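PDB 4TQJ: lectin 2 from Agrocybe aegerita, which binds carbohydrate, recognising specifically N-acetylglucosamine at the non-reducing terminus of glycans. Local coordinates for residues A177-T180 with L185-V188; F196-N201 with A207-V212; I213-F216 with G222-I225; V232-L235 with A241-I244. The protein carries 1 engineered substitution. All coordinates share one frame; numbering follows the deposited sequence.

Contact 1 (A177-T180 with L185-V188)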
loop_
_atom_site.group_PDB
_atom_site.type_symbol
_atom_site.label_atom_id
_atom_site.label_comp_id
_atom_site.label_asym_id
_atom_site.label_seq_id
_atom_site.Cartn_x
_atom_site.Cartn_y
_atom_site.Cartn_z
ATOM N N ALA A 177 7.490 24.006 1.364
ATOM C CA ALA A 177 8.336 23.136 2.165
ATOM C C ALA A 177 8.308 23.616 3.599
ATOM O O ALA A 177 8.102 24.790 3.855
ATOM C CB ALA A 177 9.768 23.151 1.637
ATOM N N ASP A 178 8.529 22.710 4.539
ATOM C CA ASP A 178 8.656 23.127 5.922
ATOM C C ASP A 178 10.080 23.589 6.175
ATOM O O ASP A 178 10.996 22.767 6.269
ATOM C CB ASP A 178 8.306 21.986 6.876
ATOM C CG ASP A 178 8.274 22.439 8.319
ATOM O OD1 ASP A 178 8.371 23.660 8.552
ATOM O OD2 ASP A 178 8.158 21.583 9.213
ATOM N N VAL A 179 10.264 24.906 6.257
ATOM C CA VAL A 179 11.565 25.477 6.587
ATOM C C VAL A 179 11.577 26.024 8.018
ATOM O O VAL A 179 12.639 26.147 8.625
ATOM C CB VAL A 179 11.966 26.602 5.611
ATOM C CG1 VAL A 179 12.029 26.084 4.182
ATOM C CG2 VAL A 179 10.984 27.757 5.693
ATOM N N THR A 180 10.406 26.351 8.566
ATOM C CA THR A 180 10.351 26.911 9.924
ATOM C C THR A 180 10.494 25.845 10.994
ATOM O O THR A 180 10.817 26.154 12.139
ATOM C CB THR A 180 9.046 27.666 10.214
ATOM O OG1 THR A 180 7.946 26.749 10.181
ATOM C CG2 THR A 180 8.827 28.791 9.211
ATOM N N LEU A 185 3.746 23.113 5.892
ATOM C CA LEU A 185 4.398 23.563 4.662
ATOM C C LEU A 185 4.433 25.083 4.525
ATOM O O LEU A 185 3.392 25.729 4.505
ATOM C CB LEU A 185 3.692 22.971 3.451
ATOM C CG LEU A 185 3.835 21.463 3.267
ATOM C CD1 LEU A 185 2.968 20.997 2.116
ATOM C CD2 LEU A 185 5.284 21.088 3.039
ATOM N N ASP A 186 5.630 25.649 4.397
ATOM C CA ASP A 186 5.765 27.089 4.193
ATOM C C ASP A 186 5.906 27.413 2.713
ATOM O O ASP A 186 6.063 26.508 1.898
ATOM C CB ASP A 186 6.975 27.607 4.959
ATOM C CG ASP A 186 7.008 27.083 6.375
ATOM O OD1 ASP A 186 5.993 27.277 7.081
ATOM O OD2 ASP A 186 8.017 26.453 6.758
ATOM N N ILE A 187 5.825 28.699 2.376
ATOM C CA ILE A 187 6.058 29.149 1.013
ATOM C C ILE A 187 7.521 29.577 0.868
ATOM O O ILE A 187 8.028 30.383 1.646
ATOM C CB ILE A 187 5.144 30.335 0.633
ATOM C CG1 ILE A 187 3.674 29.889 0.571
ATOM C CG2 ILE A 187 5.599 30.949 -0.698
ATOM C CD1 ILE A 187 2.664 31.033 0.395
ATOM N N VAL A 188 8.200 29.001 -0.110
ATOM C CA VAL A 188 9.574 29.362 -0.402
ATOM C C VAL A 188 9.633 29.925 -1.810
ATOM O O VAL A 188 9.378 29.204 -2.771
ATOM C CB VAL A 188 10.493 28.142 -0.343
ATOM C CG1 VAL A 188 11.910 28.554 -0.691
ATOM C CG2 VAL A 188 10.425 27.489 1.040
#
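Asp-186 OD2 is gripped by two backbone amides of the turn that faces it. Val-179 N lies 2.8 Å from Asp-186 OD2, nearly in line with the C-O bond, whereas Thr-180 N comes from the syn side at 3.0 Å from the same OD2, lifted out of the carboxylate plane. A weak bond from Thr-180 OG1 is added to this pair. The carboxylate gets there because CG of Asp-186 lies anti to the carbonyl carbon (chi1 -47°), which brings OD2 to the amides of Val-179 and Thr-180. Its other oxygen, OD1, accepts from Asn-200 N, so the group is held at both ends. Asp-178 OD1 stands 3.3 Å from Asp-186 OD2, two acceptors with carboxylate planes 70° apart. Probably the amides of Gly-181 and Gly-183, which bond the Asp-178 carboxylate, offset part of that repulsion. Ala-177 and Asp-186 form an antiparallel hydrogen-bonded pair, with Asp-186 N 2.7 Å from Ala-177 O. On the apolar side Val-179 CG1 meets Val-188 CG2 at 3.8 Å. The turn thus joins strands 173-177 and 186-190 within one propeller blade, with strand 195-198 beside the second of these and Val-232 of strand 230-233 packed against both Ala-177 and Val-188.

Contact 2 (F196-N201 with A207-V212)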
loop_
_atom_site.group_PDB
_atom_site.type_symbol
_atom_site.label_atom_id
_atom_site.label_comp_id
_atom_site.label_asym_id
_atom_site.label_seq_id
_atom_site.Cartn_x
_atom_site.Cartn_y
_atom_site.Cartn_z
ATOM N N PHE A 196 12.647 34.288 -0.492
ATOM C CA PHE A 196 11.704 34.758 0.513
ATOM C C PHE A 196 11.021 33.546 1.127
ATOM O O PHE A 196 10.811 32.540 0.449
ATOM C CB PHE A 196 10.594 35.632 -0.113
ATOM C CG PHE A 196 11.062 36.969 -0.647
ATOM C CD1 PHE A 196 11.179 38.070 0.197
ATOM C CD2 PHE A 196 11.356 37.132 -1.998
ATOM C CE1 PHE A 196 11.596 39.315 -0.290
ATOM C CE2 PHE A 196 11.772 38.370 -2.492
ATOM C CZ PHE A 196 11.893 39.464 -1.635
ATOM N N ILE A 197 10.654 33.649 2.394
ATOM C CA ILE A 197 9.817 32.644 3.040
ATOM C C ILE A 197 8.554 33.316 3.564
ATOM O O ILE A 197 8.615 34.435 4.072
ATOM C CB ILE A 197 10.521 32.004 4.248
ATOM C CG1 ILE A 197 11.860 31.391 3.849
ATOM C CG2 ILE A 197 9.612 30.955 4.914
ATOM C CD1 ILE A 197 11.745 30.222 2.917
ATOM N N SER A 198 7.412 32.649 3.420
ATOM C CA SER A 198 6.218 33.007 4.177
ATOM C C SER A 198 5.848 31.835 5.052
ATOM O O SER A 198 5.483 30.770 4.546
ATOM C CB SER A 198 5.043 33.329 3.267
ATOM O OG SER A 198 5.150 34.644 2.793
ATOM N N ARG A 199 5.936 32.039 6.359
ATOM C CA ARG A 199 5.731 30.969 7.319
ATOM C C ARG A 199 4.275 30.570 7.344
ATOM O O ARG A 199 3.387 31.421 7.408
ATOM C CB ARG A 199 6.130 31.425 8.724
ATOM C CG ARG A 199 7.355 32.310 8.760
ATOM C CD ARG A 199 7.524 32.988 10.119
ATOM N NE ARG A 199 8.069 32.065 11.110
ATOM C CZ ARG A 199 9.365 31.800 11.241
ATOM N NH1 ARG A 199 10.248 32.393 10.442
ATOM N NH2 ARG A 199 9.776 30.940 12.167
ATOM N N ASN A 200 4.041 29.269 7.300
ATOM C CA ASN A 200 2.722 28.715 7.534
ATOM C C ASN A 200 2.469 28.728 9.030
ATOM O O ASN A 200 3.180 28.077 9.787
ATOM C CB ASN A 200 2.668 27.290 6.992
ATOM C CG ASN A 200 1.296 26.668 7.106
ATOM O OD1 ASN A 200 0.540 26.948 8.036
ATOM N ND2 ASN A 200 0.981 25.798 6.171
ATOM N N ASN A 201 1.475 29.490 9.469
ATOM C CA ASN A 201 1.234 29.631 10.900
ATOM C C ASN A 201 0.667 28.375 11.549
ATOM O O ASN A 201 0.850 28.160 12.745
ATOM C CB ASN A 201 0.360 30.855 11.192
ATOM C CG ASN A 201 1.115 32.153 11.001
ATOM O OD1 ASN A 201 2.244 32.295 11.474
ATOM N ND2 ASN A 201 0.516 33.093 10.281
ATOM N N ALA A 207 2.340 34.118 7.209
ATOM C CA ALA A 207 2.940 35.401 7.564
ATOM C C ALA A 207 3.413 36.155 6.322
ATOM O O ALA A 207 3.585 35.564 5.250
ATOM C CB ALA A 207 4.098 35.188 8.512
ATOM N N PRO A 208 3.614 37.472 6.457
ATOM C CA PRO A 208 4.181 38.244 5.349
ATOM C C PRO A 208 5.552 37.703 4.930
ATOM O O PRO A 208 6.313 37.229 5.780
ATOM C CB PRO A 208 4.300 39.649 5.943
ATOM C CG PRO A 208 3.134 39.717 6.888
ATOM C CD PRO A 208 3.081 38.346 7.517
ATOM N N ALA A 209 5.851 37.773 3.637
ATOM C CA ALA A 209 7.125 37.282 3.125
ATOM C C ALA A 209 8.297 38.029 3.740
ATOM O O ALA A 209 8.240 39.236 3.981
ATOM C CB ALA A 209 7.172 37.378 1.613
ATOM N N LYS A 210 9.366 37.292 3.993
ATOM C CA LYS A 210 10.569 37.861 4.558
ATOM C C LYS A 210 11.757 37.306 3.781
ATOM O O LYS A 210 11.766 36.129 3.415
ATOM C CB LYS A 210 10.658 37.484 6.030
ATOM C CG LYS A 210 12.027 37.021 6.486
ATOM C CD LYS A 210 12.744 38.107 7.266
ATOM C CE LYS A 210 13.953 37.542 8.001
ATOM N NZ LYS A 210 14.459 38.530 8.999
ATOM N N SER A 211 12.742 38.159 3.517
ATOM C CA SER A 211 13.936 37.739 2.805
ATOM C C SER A 211 14.821 36.908 3.720
ATOM O O SER A 211 15.027 37.278 4.873
ATOM C CB SER A 211 14.717 38.962 2.300
ATOM O OG SER A 211 15.965 38.565 1.749
ATOM N N VAL A 212 15.361 35.802 3.211
ATOM C CA VAL A 212 16.229 34.954 4.022
ATOM C C VAL A 212 17.612 34.672 3.429
ATOM O O VAL A 212 18.523 34.305 4.164
ATOM C CB VAL A 212 15.574 33.595 4.354
ATOM C CG1 VAL A 212 14.330 33.796 5.222
ATOM C CG2 VAL A 212 15.263 32.832 3.063
#
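Ile-197 and Lys-210 face each other as an antiparallel hydrogen-bonded pair: Ile-197 N lies 2.9 Å from Lys-210 O, in the plane of that carbonyl, and Lys-210 N reaches back to Ile-197 O. Beside them Phe-196 and Ser-211 make a non-hydrogen-bonded pair, and the CA-H of Phe-196 points at Lys-210 O (3.2 Å between CA and O). The ring of Phe-196 meets the backbone carbon of Lys-210 at its edge, while its CE1 comes 4.1 Å from Ser-211 CB. The side chains of Ile-197 and Val-212 cross at about a right angle; Ile-197 CG1 touches both methyls, 3.7 Å from Val-212 CG1. These strands, 195-198 and 210-213, form the outer hairpin of a propeller blade, the second an edge strand of its sheet. Toward the turn a side chain joins the backbone bonds. The OG of Ser-198, anti to its own carbonyl carbon (chi1 -81°), donates to Ala-207 O at 3.1 Å, and Ala-207 N bonds to Arg-199 O at 2.9 Å. Further out, Asn-200 ND2 bonds to Leu-185 O and Ile-123 O, tying the turn to the residue before strand 186-190 and to the preceding blade, while Asn-201 ND2 is held by Thr-205 OG1 and His-194 sets its ring against that of Phe-196.

Contact 3 (I213-F216 with G222-I225)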
loop_
_atom_site.group_PDB
_atom_site.type_symbol
_atom_site.label_atom_id
_atom_site.label_comp_id
_atom_site.label_asym_id
_atom_site.label_seq_id
_atom_site.Cartn_x
_atom_site.Cartn_y
_atom_site.Cartn_z
ATOM N N ILE A 213 17.756 34.798 2.115
ATOM C CA ILE A 213 19.058 34.609 1.463
ATOM C C ILE A 213 19.190 35.593 0.313
ATOM O O ILE A 213 18.230 35.819 -0.430
ATOM C CB ILE A 213 19.250 33.178 0.898
ATOM C CG1 ILE A 213 18.935 32.105 1.942
ATOM C CG2 ILE A 213 20.679 32.982 0.371
ATOM C CD1 ILE A 213 18.749 30.730 1.334
ATOM N N ASP A 214 20.372 36.186 0.169
ATOM C CA ASP A 214 20.626 37.112 -0.930
ATOM C C ASP A 214 21.432 36.386 -1.995
ATOM O O ASP A 214 22.586 36.733 -2.269
ATOM C CB ASP A 214 21.384 38.357 -0.444
ATOM C CG ASP A 214 20.621 39.131 0.620
ATOM O OD1 ASP A 214 19.383 39.007 0.690
ATOM O OD2 ASP A 214 21.265 39.876 1.387
ATOM N N ASN A 215 20.817 35.358 -2.568
ATOM C CA ASN A 215 21.482 34.433 -3.477
ATOM C C ASN A 215 20.434 33.468 -4.064
ATOM O O ASN A 215 19.238 33.578 -3.765
ATOM C CB ASN A 215 22.605 33.668 -2.751
ATOM C CG ASN A 215 23.830 33.423 -3.641
ATOM O OD1 ASN A 215 23.706 33.185 -4.841
ATOM N ND2 ASN A 215 25.023 33.479 -3.040
ATOM N N PHE A 216 20.884 32.553 -4.915
ATOM C CA PHE A 216 19.999 31.621 -5.599
ATOM C C PHE A 216 18.936 32.303 -6.467
ATOM O O PHE A 216 17.920 31.694 -6.798
ATOM C CB PHE A 216 19.319 30.668 -4.600
ATOM C CG PHE A 216 20.277 29.797 -3.836
ATOM C CD1 PHE A 216 20.992 28.793 -4.476
ATOM C CD2 PHE A 216 20.453 29.969 -2.473
ATOM C CE1 PHE A 216 21.869 27.983 -3.767
ATOM C CE2 PHE A 216 21.326 29.167 -1.760
ATOM C CZ PHE A 216 22.045 28.174 -2.401
ATOM N N GLY A 222 23.144 35.449 -10.184
ATOM C CA GLY A 222 22.962 35.120 -11.593
ATOM C C GLY A 222 22.304 33.769 -11.867
ATOM O O GLY A 222 22.561 33.139 -12.888
ATOM N N TRP A 223 21.452 33.315 -10.952
ATOM C CA TRP A 223 20.776 32.023 -11.094
ATOM C C TRP A 223 19.657 32.065 -12.146
ATOM O O TRP A 223 18.672 32.767 -11.959
ATOM C CB TRP A 223 20.209 31.598 -9.728
ATOM C CG TRP A 223 21.309 31.291 -8.753
ATOM C CD1 TRP A 223 22.055 32.196 -8.033
ATOM C CD2 TRP A 223 21.826 29.998 -8.428
ATOM N NE1 TRP A 223 22.995 31.532 -7.274
ATOM C CE2 TRP A 223 22.879 30.182 -7.505
ATOM C CE3 TRP A 223 21.500 28.696 -8.825
ATOM C CZ2 TRP A 223 23.602 29.112 -6.963
ATOM C CZ3 TRP A 223 22.223 27.634 -8.296
ATOM C CH2 TRP A 223 23.267 27.850 -7.380
ATOM N N LYS A 224 19.791 31.308 -13.238
ATOM C CA LYS A 224 18.767 31.340 -14.287
ATOM C C LYS A 224 17.873 30.095 -14.332
ATOM O O LYS A 224 18.335 28.967 -14.117
ATOM C CB LYS A 224 19.389 31.565 -15.660
ATOM C CG LYS A 224 20.277 32.794 -15.780
ATOM C CD LYS A 224 20.805 32.845 -17.208
ATOM C CE LYS A 224 22.010 33.762 -17.356
ATOM N NZ LYS A 224 22.606 33.644 -18.728
ATOM N N ILE A 225 16.594 30.316 -14.636
ATOM C CA ILE A 225 15.611 29.234 -14.693
ATOM C C ILE A 225 16.062 28.019 -15.536
ATOM O O ILE A 225 15.929 26.868 -15.118
ATOM C CB ILE A 225 14.224 29.750 -15.143
ATOM C CG1 ILE A 225 13.627 30.637 -14.049
ATOM C CG2 ILE A 225 13.278 28.584 -15.429
ATOM C CD1 ILE A 225 13.396 29.876 -12.727
#
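Phe-216 and Trp-223 bring two irregular segments together, their CA atoms 5.6 Å apart. The chain bends at Phe-216, whose phi is positive (59°), and the bend presents its CA to the indole. That CA lies over one face of the Trp-223 five-membered ring, 3.3 Å from the centroid and close to the ring normal, a CH-pi contact. The two side chains run alongside each other and point the same way; the phenyl ring is turned 48° to the six-membered ring of the indole, with Phe-216 CD1 3.6 Å from Trp-223 CZ2. At the indole edge, Trp-223 NE1 donates to Asn-215 OD1 at 3.0 Å in a rather bent bond, the oxygen standing somewhat out of the ring plane. Asn-215 OD1 also accepts from Phe-216 N at 2.9 Å, so one amide oxygen is shared by a backbone N-H and the indole N-H, which fixes the asparagine against the tryptophan. The Phe-216 side chain also packs on Trp-252 and Ala-254 of strand 251-254, and Phe-216 O accepts from Arg-230 NH1. The arrangement belongs to the long connection from the outermost strand of one blade, 210-213, to the innermost strand of the next, 230-233, the outermost-to-innermost step between successive blades of a beta-propeller.

Contact 4 (V232-L235 with A241-I244)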
loop_
_atom_site.group_PDB
_atom_site.type_symbol
_atom_site.label_atom_id
_atom_site.label_comp_id
_atom_site.label_asym_id
_atom_site.label_seq_id
_atom_site.Cartn_x
_atom_site.Cartn_y
_atom_site.Cartn_z
ATOM N N VAL A 232 14.612 22.526 -2.786
ATOM C CA VAL A 232 14.517 22.558 -1.330
ATOM C C VAL A 232 14.420 21.132 -0.820
ATOM O O VAL A 232 13.686 20.321 -1.372
ATOM C CB VAL A 232 13.329 23.405 -0.842
ATOM C CG1 VAL A 232 13.613 24.875 -1.105
ATOM C CG2 VAL A 232 12.057 22.975 -1.544
ATOM N N ALA A 233 15.172 20.814 0.224
ATOM C CA ALA A 233 15.283 19.425 0.641
ATOM C C ALA A 233 16.043 19.373 1.939
ATOM O O ALA A 233 16.929 20.186 2.160
ATOM C CB ALA A 233 16.017 18.608 -0.434
ATOM N N ASP A 234 15.700 18.425 2.804
ATOM C CA ASP A 234 16.433 18.258 4.041
ATOM C C ASP A 234 17.771 17.598 3.763
ATOM O O ASP A 234 17.816 16.432 3.371
ATOM C CB ASP A 234 15.647 17.401 5.024
ATOM C CG ASP A 234 16.272 17.386 6.393
ATOM O OD1 ASP A 234 17.290 18.095 6.580
ATOM O OD2 ASP A 234 15.733 16.693 7.285
ATOM N N LEU A 235 18.846 18.356 3.984
ATOM C CA LEU A 235 20.214 17.890 3.777
ATOM C C LEU A 235 20.953 17.625 5.096
ATOM O O LEU A 235 22.125 17.258 5.086
ATOM C CB LEU A 235 20.996 18.947 2.977
ATOM C CG LEU A 235 20.357 19.365 1.645
ATOM C CD1 LEU A 235 21.233 20.385 0.902
ATOM C CD2 LEU A 235 20.068 18.166 0.771
ATOM N N ALA A 241 13.715 21.893 5.639
ATOM C CA ALA A 241 14.244 22.022 4.287
ATOM C C ALA A 241 15.437 22.983 4.176
ATOM O O ALA A 241 15.357 24.154 4.553
ATOM C CB ALA A 241 13.135 22.450 3.340
ATOM N N ASP A 242 16.538 22.468 3.650
ATOM C CA ASP A 242 17.675 23.301 3.263
ATOM C C ASP A 242 17.564 23.679 1.797
ATOM O O ASP A 242 16.635 23.251 1.110
ATOM C CB ASP A 242 18.970 22.551 3.553
ATOM C CG ASP A 242 19.023 22.079 4.987
ATOM O OD1 ASP A 242 19.306 22.919 5.854
ATOM O OD2 ASP A 242 18.724 20.896 5.250
ATOM N N ILE A 243 18.491 24.501 1.321
ATOM C CA ILE A 243 18.446 24.927 -0.065
ATOM C C ILE A 243 19.715 24.538 -0.807
ATOM O O ILE A 243 20.817 24.668 -0.283
ATOM C CB ILE A 243 18.170 26.425 -0.182
ATOM C CG1 ILE A 243 16.731 26.704 0.266
ATOM C CG2 ILE A 243 18.377 26.900 -1.599
ATOM C CD1 ILE A 243 16.404 28.154 0.332
ATOM N N ILE A 244 19.540 24.023 -2.020
ATOM C CA ILE A 244 20.668 23.619 -2.840
ATOM C C ILE A 244 20.368 23.923 -4.295
ATOM O O ILE A 244 19.222 23.875 -4.721
ATOM C CB ILE A 244 21.025 22.121 -2.629
ATOM C CG1 ILE A 244 22.213 21.701 -3.500
ATOM C CG2 ILE A 244 19.806 21.229 -2.884
ATOM C CD1 ILE A 244 22.863 20.374 -3.076
#
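The hairpin of strands 230-233 and 242-246 opens a propeller blade, with Asp-234 at the start of its turn and Asp-242 at the head of the second strand. Ala-233 and Asp-242 form the antiparallel hydrogen-bonded pair, Ala-233 N lying 3.0 Å from Asp-242 O and Asp-242 N 2.8 Å from Ala-233 O. In the second bond Asp-242 N sits above the carbonyl plane of Ala-233, off its lone pairs. Toward the turn the side chain of Asp-242 takes over: its OD2 accepts from Leu-235 N at 2.8 Å, a nearly straight bond (166°) that arrives on the anti side of the carboxylate. Asp-242 OD1 accepts from Asn-256 N, just past the end of strand 251-254. Asp-234 OD1 lies 3.4 Å from Asp-242 OD2 and has Asp-238 OD1 as a further like charge nearby, but the Asp-234 carboxylate is bonded by the amides of Thr-236, Gly-237 and Gly-239 and by Thr-1 N, which probably temper the repulsion. Two apolar patches flank the polar turn. Leu-235, its CG anti to the carbonyl carbon (chi1 -55°), crosses Ile-244 at about a right angle, CD1 reaching Ile-244 CB at 3.9 Å. Val-232 and Ile-243, a non-hydrogen-bonded pair, lay their side chains side by side, Val-232 CG1 3.9 Å from Ile-243 CG1. A glycine-containing turn closed between two aspartates is consistent with the FG-GAP-like repeats of beta-propellers.

Contacts 1 and 4 are equivalent aspartate-closed turns of successive blades, their centres 11 Å apart, and they meet directly: Asp-178 O lies 2.9 Å from Ala-241 N, probably a hydrogen bond, and Ala-177 CB packs on Ala-241 CB. Contact 2 continues the blade of contact 1 outward, their centres 8 Å apart; Val-179 CG2 packs on Ile-197 CG2 at 3.6 Å between them. From the end of contact 2 the chain runs straight into contact 3, part of the connection that leads to contact 4. Contact 3 also reaches the next blade through space, Ile-213 CD1 standing 3.6 Å from Ile-243 CD1 of contact 4. The nearest atoms of contacts 1 and 3 are about 7 Å apart.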